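Local structure of leucyl aminopeptidase (Trypanosoma brucei brucei, 5NTD) at residues 453-456 and 457-460; 219-222 and 223-226; 66-69 and 70-73; 350-353 and 354-357. The protein probably cleaves N-terminal amino acids such as leucine from peptides, working as a hexameric M17 aminopeptidase with a two-manganese site that bestatin occupies. All coordinates share one frame; numbering follows the deposited sequence.

Contact 1. Residues 453-456 and 457-460; sequences FKSN and HADM
S455 turns its hydroxyl back toward H457 and A458, and that oxygen takes two backbone N-H groups. OG lies opposite the backbone N (chi1 169°), which brings it to the N-H groups of H457 and A458. It accepts from A458 N at 3.0 Å in a fairly straight bond, and from H457 N at 3.3 Å in a more bent one. The same oxygen is hydrogen-bonded to E366 on strand 364-366, so the loop is held to the neighbouring strand as well as to itself.

The bond from H457 N, two residues on, makes an ST turn. The chain reverses here, after helix 446-449, so that 457-460 runs almost exactly antiparallel to 453-456 and leads into strand 460-461, at the edge of a small three-stranded sheet.

Two waters add bridges. One takes a bond from S455 N at 2.9 Å and gives one to D459 O; the other links H457 ND1, 2.7 Å away, with N456 O.

Weaker contacts complete the loop. N456 CB sits 3.7 Å from the centroid of the H457 imidazole, almost on the ring normal, a CH-pi contact between neighbours. Nearer the start, M460 CA makes a CA-H...O contact of 3.3 Å with F453 O, and F453 CB lies 4.2 Å from M460 CB. From a second subunit, K168 NZ bonds S455 O and A458 O, and S503 O receives N456 ND2.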
loop_
_atom_site.group_PDB
_atom_site.type_symbol
_atom_site.label_atom_id
_atom_site.label_comp_id
_atom_site.label_asym_id
_atom_site.label_seq_id
_atom_site.Cartn_x
_atom_site.Cartn_y
_atom_site.Cartn_z
ATOM N N PHE G 453 -20.197 5.750 17.055
ATOM C CA PHE G 453 -21.053 6.073 15.924
ATOM C C PHE G 453 -21.557 7.529 15.907
ATOM O O PHE G 453 -22.528 7.821 15.221
ATOM C CB PHE G 453 -22.228 5.070 15.855
ATOM C CG PHE G 453 -21.801 3.680 15.521
ATOM C CD1 PHE G 453 -21.533 3.313 14.220
ATOM C CD2 PHE G 453 -21.639 2.734 16.514
ATOM C CE1 PHE G 453 -21.115 2.020 13.913
ATOM C CE2 PHE G 453 -21.236 1.443 16.217
ATOM C CZ PHE G 453 -20.977 1.082 14.914
ATOM N N LYS G 454 -20.900 8.410 16.641
ATOM C CA LYS G 454 -21.316 9.833 16.708
ATOM C C LYS G 454 -21.170 10.444 15.298
ATOM O O LYS G 454 -20.211 10.173 14.581
ATOM C CB LYS G 454 -20.571 10.651 17.788
ATOM N N SER G 455 -22.157 11.233 14.918
ATOM C CA SER G 455 -22.177 11.946 13.636
ATOM C C SER G 455 -22.411 13.431 13.870
ATOM O O SER G 455 -23.174 13.807 14.736
ATOM C CB SER G 455 -23.273 11.374 12.733
ATOM O OG SER G 455 -23.503 12.177 11.594
ATOM N N ASN G 456 -21.780 14.261 13.058
ATOM C CA ASN G 456 -22.049 15.715 13.097
ATOM C C ASN G 456 -23.502 16.091 12.706
ATOM O O ASN G 456 -24.102 16.974 13.299
ATOM C CB ASN G 456 -21.138 16.482 12.141
ATOM C CG ASN G 456 -19.711 16.617 12.659
ATOM O OD1 ASN G 456 -19.476 16.617 13.858
ATOM N ND2 ASN G 456 -18.768 16.774 11.739
ATOM N N HIS G 457 -24.031 15.392 11.716
ATOM C CA HIS G 457 -25.307 15.797 11.090
ATOM C C HIS G 457 -26.461 14.807 11.126
ATOM O O HIS G 457 -27.601 15.178 10.914
ATOM C CB HIS G 457 -25.059 16.137 9.639
ATOM C CG HIS G 457 -23.962 17.125 9.458
ATOM N ND1 HIS G 457 -23.945 18.345 10.103
ATOM C CD2 HIS G 457 -22.813 17.050 8.744
ATOM C CE1 HIS G 457 -22.858 19.004 9.749
ATOM N NE2 HIS G 457 -22.150 18.236 8.933
ATOM N N ALA G 458 -26.156 13.546 11.346
ATOM C CA ALA G 458 -27.177 12.494 11.381
ATOM C C ALA G 458 -27.248 11.948 12.785
ATOM O O ALA G 458 -26.380 12.225 13.607
ATOM C CB ALA G 458 -26.847 11.390 10.385
ATOM N N ASP G 459 -28.233 11.103 13.035
ATOM C CA ASP G 459 -28.346 10.439 14.356
ATOM C C ASP G 459 -27.136 9.568 14.651
ATOM O O ASP G 459 -26.663 9.524 15.753
ATOM C CB ASP G 459 -29.607 9.598 14.466
ATOM C CG ASP G 459 -30.854 10.427 14.446
ATOM O OD1 ASP G 459 -30.871 11.506 15.057
ATOM O OD2 ASP G 459 -31.816 10.003 13.780
ATOM N N MET G 460 -26.632 8.919 13.634
ATOM C CA MET G 460 -25.442 8.075 13.766
ATOM C C MET G 460 -24.709 7.929 12.444
ATOM O O MET G 460 -25.254 8.194 11.367
ATOM C CB MET G 460 -25.829 6.684 14.277
ATOM C CG MET G 460 -26.608 5.857 13.247
ATOM S SD MET G 460 -27.396 4.392 13.955
ATOM C CE MET G 460 -28.761 5.154 14.807
HETATM O O HOH W 1 -24.736 11.247 16.194
HETATM O O HOH W 2 -25.433 19.644 11.931
#

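Contact 2. Residues 219-222 and 223-226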
loop_
_atom_site.group_PDB
_atom_site.type_symbol
_atom_site.label_atom_id
_atom_site.label_comp_id
_atom_site.label_asym_id
_atom_site.label_seq_id
_atom_site.Cartn_x
_atom_site.Cartn_y
_atom_site.Cartn_z
ATOM N N LEU G 219 -26.110 -16.321 -11.159
ATOM C CA LEU G 219 -27.235 -17.291 -11.001
ATOM C C LEU G 219 -28.138 -16.943 -9.836
ATOM O O LEU G 219 -29.361 -16.941 -9.944
ATOM C CB LEU G 219 -26.718 -18.692 -10.812
ATOM C CG LEU G 219 -26.002 -19.272 -12.026
ATOM C CD1 LEU G 219 -25.468 -20.660 -11.698
ATOM C CD2 LEU G 219 -26.908 -19.359 -13.241
ATOM N N LEU G 220 -27.517 -16.650 -8.702
ATOM C CA LEU G 220 -28.260 -16.250 -7.514
ATOM C C LEU G 220 -28.235 -14.757 -7.364
ATOM O O LEU G 220 -27.317 -14.158 -6.786
ATOM C CB LEU G 220 -27.764 -16.942 -6.249
ATOM C CG LEU G 220 -28.763 -16.639 -5.105
ATOM C CD1 LEU G 220 -30.030 -17.487 -5.189
ATOM C CD2 LEU G 220 -28.113 -16.852 -3.781
ATOM N N THR G 221 -29.318 -14.174 -7.816
ATOM C CA THR G 221 -29.541 -12.725 -7.783
ATOM C C THR G 221 -30.612 -12.380 -6.766
ATOM O O THR G 221 -31.217 -13.264 -6.162
ATOM C CB THR G 221 -29.998 -12.222 -9.142
ATOM O OG1 THR G 221 -31.336 -12.659 -9.380
ATOM C CG2 THR G 221 -29.116 -12.737 -10.236
ATOM N N THR G 222 -30.847 -11.094 -6.557
ATOM C CA THR G 222 -31.901 -10.684 -5.654
ATOM C C THR G 222 -33.250 -11.240 -6.148
ATOM O O THR G 222 -34.077 -11.680 -5.363
ATOM C CB THR G 222 -32.051 -9.170 -5.516
ATOM O OG1 THR G 222 -32.300 -8.585 -6.791
ATOM C CG2 THR G 222 -30.804 -8.550 -4.892
ATOM N N ALA G 223 -33.413 -11.294 -7.469
ATOM C CA ALA G 223 -34.644 -11.785 -8.101
ATOM C C ALA G 223 -34.759 -13.295 -8.018
ATOM O O ALA G 223 -35.857 -13.816 -7.674
ATOM C CB ALA G 223 -34.746 -11.355 -9.550
ATOM N N THR G 224 -33.683 -14.024 -8.324
ATOM C CA THR G 224 -33.801 -15.495 -8.286
ATOM C C THR G 224 -33.947 -16.026 -6.854
ATOM O O THR G 224 -34.650 -17.010 -6.611
ATOM C CB THR G 224 -32.708 -16.243 -9.018
ATOM O OG1 THR G 224 -31.444 -15.929 -8.449
ATOM C CG2 THR G 224 -32.743 -15.893 -10.465
ATOM N N PHE G 225 -33.301 -15.366 -5.907
ATOM C CA PHE G 225 -33.431 -15.759 -4.488
ATOM C C PHE G 225 -34.913 -15.577 -4.085
ATOM O O PHE G 225 -35.519 -16.435 -3.453
ATOM C CB PHE G 225 -32.532 -14.925 -3.606
ATOM C CG PHE G 225 -32.176 -15.553 -2.272
ATOM C CD1 PHE G 225 -32.953 -16.515 -1.658
ATOM C CD2 PHE G 225 -31.037 -15.099 -1.601
ATOM C CE1 PHE G 225 -32.598 -17.037 -0.429
ATOM C CE2 PHE G 225 -30.671 -15.626 -0.357
ATOM C CZ PHE G 225 -31.461 -16.585 0.235
ATOM N N THR G 226 -35.473 -14.458 -4.491
ATOM C CA THR G 226 -36.876 -14.182 -4.206
ATOM C C THR G 226 -37.795 -15.259 -4.835
ATOM O O THR G 226 -38.727 -15.741 -4.193
ATOM C CB THR G 226 -37.277 -12.791 -4.707
ATOM O OG1 THR G 226 -36.505 -11.820 -3.991
ATOM C CG2 THR G 226 -38.780 -12.519 -4.462
#
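T224 reaches back from the first turn of helix 222-236 to L219 and T221. CB lies 3.5 Å from L219 O, already close to the loop. CG2 is beside the backbone N and brushes both L219 O and T221 OG1. The hydroxyl sits between the backbone N and the carbonyl carbon (chi1 60°), where it both gives and takes a hydrogen bond. As donor, OG1 gives its hydrogen to L219 O at 2.8 Å, in the carbonyl plane and on a lone pair. As acceptor, it receives T221 N, also at 2.8 Å, in a nearly straight bond. With both roles used, the hydroxyl is fixed in rotation.

In exchange, T221 OG1 accepts from T224 N at 2.9 Å, N-H...O 169°. The first helical bond, F225 N to T221 O, follows directly. One residue on, T222 O takes both T226 N and, at 2.8 Å, T226 OG1, while T222's own hydroxyl bonds A266 O.

On the nonpolar side, L220 CD1 rests 3.9 Å from F225 CB, and F225 goes on to pack against L339 and L341 of strand 334-344. T224 meanwhile lies against L12 and V16 of helix 6-20.

The paired exchange between T221 at the N-cap and T224 three residues on is a capping box, and L220 against F225, just outside it, is the hydrophobic staple that classically accompanies one at a helix start.

Contact 3. Residues 66-69 and 70-73; sequences FYNP and AVAE
Y67 brings its ring alongside V71 and A72, while N68 caps the helix that carries them: an N-cap at the start of helix 69-77, in the macro-like N-terminal domain. The tyrosine's CG is opposite its backbone N (chi1 -169°), which swings the ring forward beside the first turn. Y67 and V71 cross obliquely, CD2 to CG1 at 3.9 Å. Farther out, CZ is 3.8 Å from A72 CB. Y67 and A72 flank the cap at the positions of a hydrophobic staple.

F66 comes to the same valine differently. V71 CG1 lies near the plane of the phenyl ring, at its edge, 4.3 Å from CE1. That ring also makes an edge-to-face contact with F144, and both F66 and V71 touch V102 of strand 99-107, so the helix start is packed onto the sheet. E73 forms a salt bridge with R77, one turn along, and packs on F99 of a third subunit.

N68 turns its amide over the helix end. OD1 takes a weak, strongly bent bond from A70 N at 2.9 Å, and a much straighter one from V71 N at 3.1 Å, with a C=O...N angle of 173°, nearly in line with the side-chain carbonyl.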
loop_
_atom_site.group_PDB
_atom_site.type_symbol
_atom_site.label_atom_id
_atom_site.label_comp_id
_atom_site.label_asym_id
_atom_site.label_seq_id
_atom_site.Cartn_x
_atom_site.Cartn_y
_atom_site.Cartn_z
ATOM N N PHE G 66 -18.659 -55.883 6.432
ATOM C CA PHE G 66 -17.425 -55.718 5.616
ATOM C C PHE G 66 -16.185 -56.079 6.409
ATOM O O PHE G 66 -15.082 -55.953 5.899
ATOM C CB PHE G 66 -17.314 -54.271 5.058
ATOM C CG PHE G 66 -17.373 -53.216 6.122
ATOM C CD1 PHE G 66 -16.256 -52.896 6.858
ATOM C CD2 PHE G 66 -18.589 -52.592 6.429
ATOM C CE1 PHE G 66 -16.324 -51.951 7.871
ATOM C CE2 PHE G 66 -18.672 -51.656 7.447
ATOM C CZ PHE G 66 -17.544 -51.327 8.169
ATOM N N TYR G 67 -16.350 -56.399 7.676
ATOM C CA TYR G 67 -15.193 -56.515 8.573
ATOM C C TYR G 67 -14.424 -57.768 8.229
ATOM O O TYR G 67 -15.001 -58.787 7.952
ATOM C CB TYR G 67 -15.602 -56.555 10.046
ATOM C CG TYR G 67 -14.451 -56.399 11.025
ATOM C CD1 TYR G 67 -13.753 -57.491 11.504
ATOM C CD2 TYR G 67 -14.081 -55.138 11.493
ATOM C CE1 TYR G 67 -12.702 -57.336 12.413
ATOM C CE2 TYR G 67 -13.036 -54.970 12.406
ATOM C CZ TYR G 67 -12.353 -56.075 12.859
ATOM O OH TYR G 67 -11.313 -55.889 13.734
ATOM N N ASN G 68 -13.114 -57.656 8.233
ATOM C CA ASN G 68 -12.225 -58.797 8.062
ATOM C C ASN G 68 -10.845 -58.409 8.589
ATOM O O ASN G 68 -10.693 -57.327 9.135
ATOM C CB ASN G 68 -12.207 -59.252 6.604
ATOM C CG ASN G 68 -11.269 -58.437 5.738
ATOM O OD1 ASN G 68 -10.775 -57.386 6.138
ATOM N ND2 ASN G 68 -11.023 -58.923 4.530
ATOM N N PRO G 69 -9.832 -59.267 8.441
ATOM C CA PRO G 69 -8.549 -58.928 9.091
ATOM C C PRO G 69 -7.803 -57.733 8.491
ATOM O O PRO G 69 -7.027 -57.070 9.189
ATOM C CB PRO G 69 -7.713 -60.202 8.886
ATOM C CG PRO G 69 -8.749 -61.285 8.771
ATOM C CD PRO G 69 -9.876 -60.675 8.016
ATOM N N ALA G 70 -8.075 -57.450 7.234
ATOM C CA ALA G 70 -7.507 -56.251 6.581
ATOM C C ALA G 70 -8.069 -54.963 7.195
ATOM O O ALA G 70 -7.353 -54.007 7.489
ATOM C CB ALA G 70 -7.783 -56.284 5.082
ATOM N N VAL G 71 -9.365 -54.983 7.414
ATOM C CA VAL G 71 -10.062 -53.873 8.054
ATOM C C VAL G 71 -9.555 -53.667 9.485
ATOM O O VAL G 71 -9.354 -52.548 9.942
ATOM C CB VAL G 71 -11.575 -54.080 8.062
ATOM C CG1 VAL G 71 -12.254 -52.935 8.809
ATOM C CG2 VAL G 71 -12.105 -54.149 6.642
ATOM N N ALA G 72 -9.332 -54.766 10.166
ATOM C CA ALA G 72 -8.739 -54.727 11.507
ATOM C C ALA G 72 -7.372 -54.059 11.446
ATOM O O ALA G 72 -7.010 -53.250 12.315
ATOM C CB ALA G 72 -8.602 -56.126 12.097
ATOM N N GLU G 73 -6.611 -54.398 10.421
ATOM C CA GLU G 73 -5.264 -53.784 10.244
ATOM C C GLU G 73 -5.397 -52.275 9.907
ATOM O O GLU G 73 -4.600 -51.456 10.370
ATOM C CB GLU G 73 -4.463 -54.499 9.174
ATOM C CG GLU G 73 -3.011 -54.056 9.046
ATOM C CD GLU G 73 -2.171 -54.287 10.285
ATOM O OE1 GLU G 73 -2.642 -55.008 11.178
ATOM O OE2 GLU G 73 -1.052 -53.731 10.405
#

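Contact 4. Residues 350-353 and 354-357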
loop_
_atom_site.group_PDB
_atom_site.type_symbol
_atom_site.label_atom_id
_atom_site.label_comp_id
_atom_site.label_asym_id
_atom_site.label_seq_id
_atom_site.Cartn_x
_atom_site.Cartn_y
_atom_site.Cartn_z
ATOM N N SER G 350 -25.048 4.557 -7.171
ATOM C CA SER G 350 -24.462 4.135 -5.888
ATOM C C SER G 350 -24.769 5.098 -4.765
ATOM O O SER G 350 -24.593 6.305 -4.905
ATOM C CB SER G 350 -22.959 3.961 -5.984
ATOM O OG SER G 350 -22.610 2.706 -6.541
ATOM N N TYR G 351 -25.217 4.565 -3.648
ATOM C CA TYR G 351 -25.223 5.356 -2.438
ATOM C C TYR G 351 -23.756 5.712 -2.098
ATOM O O TYR G 351 -22.836 4.970 -2.406
ATOM C CB TYR G 351 -26.004 4.698 -1.276
ATOM C CG TYR G 351 -25.333 3.652 -0.404
ATOM C CD1 TYR G 351 -24.694 2.537 -0.943
ATOM C CD2 TYR G 351 -25.403 3.754 0.983
ATOM C CE1 TYR G 351 -24.102 1.583 -0.120
ATOM C CE2 TYR G 351 -24.827 2.806 1.804
ATOM C CZ TYR G 351 -24.175 1.727 1.246
ATOM O OH TYR G 351 -23.607 0.810 2.098
ATOM N N ARG G 352 -23.572 6.868 -1.500
ATOM C CA ARG G 352 -22.249 7.466 -1.408
ATOM C C ARG G 352 -21.677 7.500 -0.008
ATOM O O ARG G 352 -22.400 7.415 0.979
ATOM C CB ARG G 352 -22.265 8.902 -1.903
ATOM C CG ARG G 352 -22.825 9.066 -3.291
ATOM C CD ARG G 352 -22.891 10.545 -3.587
ATOM N NE ARG G 352 -23.560 10.802 -4.859
ATOM C CZ ARG G 352 -24.877 10.911 -5.023
ATOM N NH1 ARG G 352 -25.355 11.182 -6.224
ATOM N NH2 ARG G 352 -25.714 10.810 -3.982
ATOM N N ASN G 353 -20.362 7.602 0.036
ATOM C CA ASN G 353 -19.641 7.885 1.267
ATOM C C ASN G 353 -19.791 9.359 1.584
ATOM O O ASN G 353 -19.044 10.187 1.075
ATOM C CB ASN G 353 -18.158 7.522 1.131
ATOM C CG ASN G 353 -17.954 6.086 0.704
ATOM O OD1 ASN G 353 -18.305 5.173 1.447
ATOM N ND2 ASN G 353 -17.382 5.879 -0.467
ATOM N N ASP G 354 -20.787 9.661 2.400
ATOM C CA ASP G 354 -21.323 11.053 2.712
ATOM C C ASP G 354 -22.856 11.115 2.725
ATOM O O ASP G 354 -23.429 12.022 3.320
ATOM C CB ASP G 354 -20.884 12.145 1.706
ATOM C CG ASP G 354 -19.589 12.779 2.081
ATOM O OD1 ASP G 354 -19.106 12.576 3.219
ATOM O OD2 ASP G 354 -18.983 13.460 1.201
ATOM N N ASP G 355 -23.484 10.242 1.958
ATOM C CA ASP G 355 -24.944 10.259 1.854
ATOM C C ASP G 355 -25.541 10.022 3.251
ATOM O O ASP G 355 -24.949 9.368 4.101
ATOM C CB ASP G 355 -25.494 9.205 0.907
ATOM C CG ASP G 355 -25.481 9.626 -0.529
ATOM O OD1 ASP G 355 -25.163 10.783 -0.866
ATOM O OD2 ASP G 355 -25.771 8.771 -1.384
ATOM N N ILE G 356 -26.714 10.606 3.470
ATOM C CA ILE G 356 -27.447 10.425 4.722
ATOM C C ILE G 356 -28.723 9.666 4.392
ATOM O O ILE G 356 -29.545 10.091 3.591
ATOM C CB ILE G 356 -27.740 11.739 5.426
ATOM C CG1 ILE G 356 -26.426 12.359 5.879
ATOM C CG2 ILE G 356 -28.630 11.519 6.641
ATOM C CD1 ILE G 356 -26.550 13.751 6.439
ATOM N N ILE G 357 -28.879 8.538 5.061
ATOM C CA ILE G 357 -30.032 7.630 4.871
ATOM C C ILE G 357 -31.082 7.840 5.951
ATOM O O ILE G 357 -30.766 7.971 7.132
ATOM C CB ILE G 357 -29.581 6.159 4.958
ATOM C CG1 ILE G 357 -28.759 5.801 3.734
ATOM C CG2 ILE G 357 -30.767 5.205 5.087
ATOM C CD1 ILE G 357 -27.992 4.494 3.927
#
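From R352 to D355 the backbone makes a beta turn, D355 N bonding back to R352 O at 3.2 Å, with D354 at a positive phi of 136°.

The D355 side chain folds back to R352. Its OD2 takes R352 N at 2.9 Å, from far out of the carboxylate plane. The arginine chain, extended from CG to NE, runs past the carboxylate and brings NH2 round to it in a salt bridge. OD1 accepts NH2 at 3.2 Å through its syn lone pair, close to the guanidinium plane, and OD2 adds a weak bond to the same nitrogen. The two planes stand 78° apart, so one nitrogen spans both oxygens instead of two facing two. NE bridges to E343 of a second subunit, where D354 also bonds L308 N and K310 N.

Y351 points the other way, CD2 meeting I357 CD1 at 4.0 Å. Its hydroxyl bonds T370 O, and its side chain touches E373, a ligand of the manganese ions.

With a backbone N-H and a guanidinium both on it, the buried D355 carboxylate probably stays ionised, its charge offset by an arginine that also ties this turn to the neighbouring subunit.

From the N terminus, contact 3 comes first, closing the loop between helices 59-62 and 69-77 in the N-terminal domain, on the far side of the chain's centre from the other three. Contact 2 then turns the loop after helix 196-214 into helix 222-236 of the catalytic domain. Contact 4 closes the loop between strands 334-344 and 356-358, and contact 1 the one between helix 446-449 and strand 460-461. All four follow in series; none nests or crosses. Contacts 1 and 4 meet through A458 CB and I356 CG2, 4.1 Å apart, and both touch the second subunit. Contact 4 leads into one outer strand of a small sheet and contact 1 into the other, strand 364-366 between them.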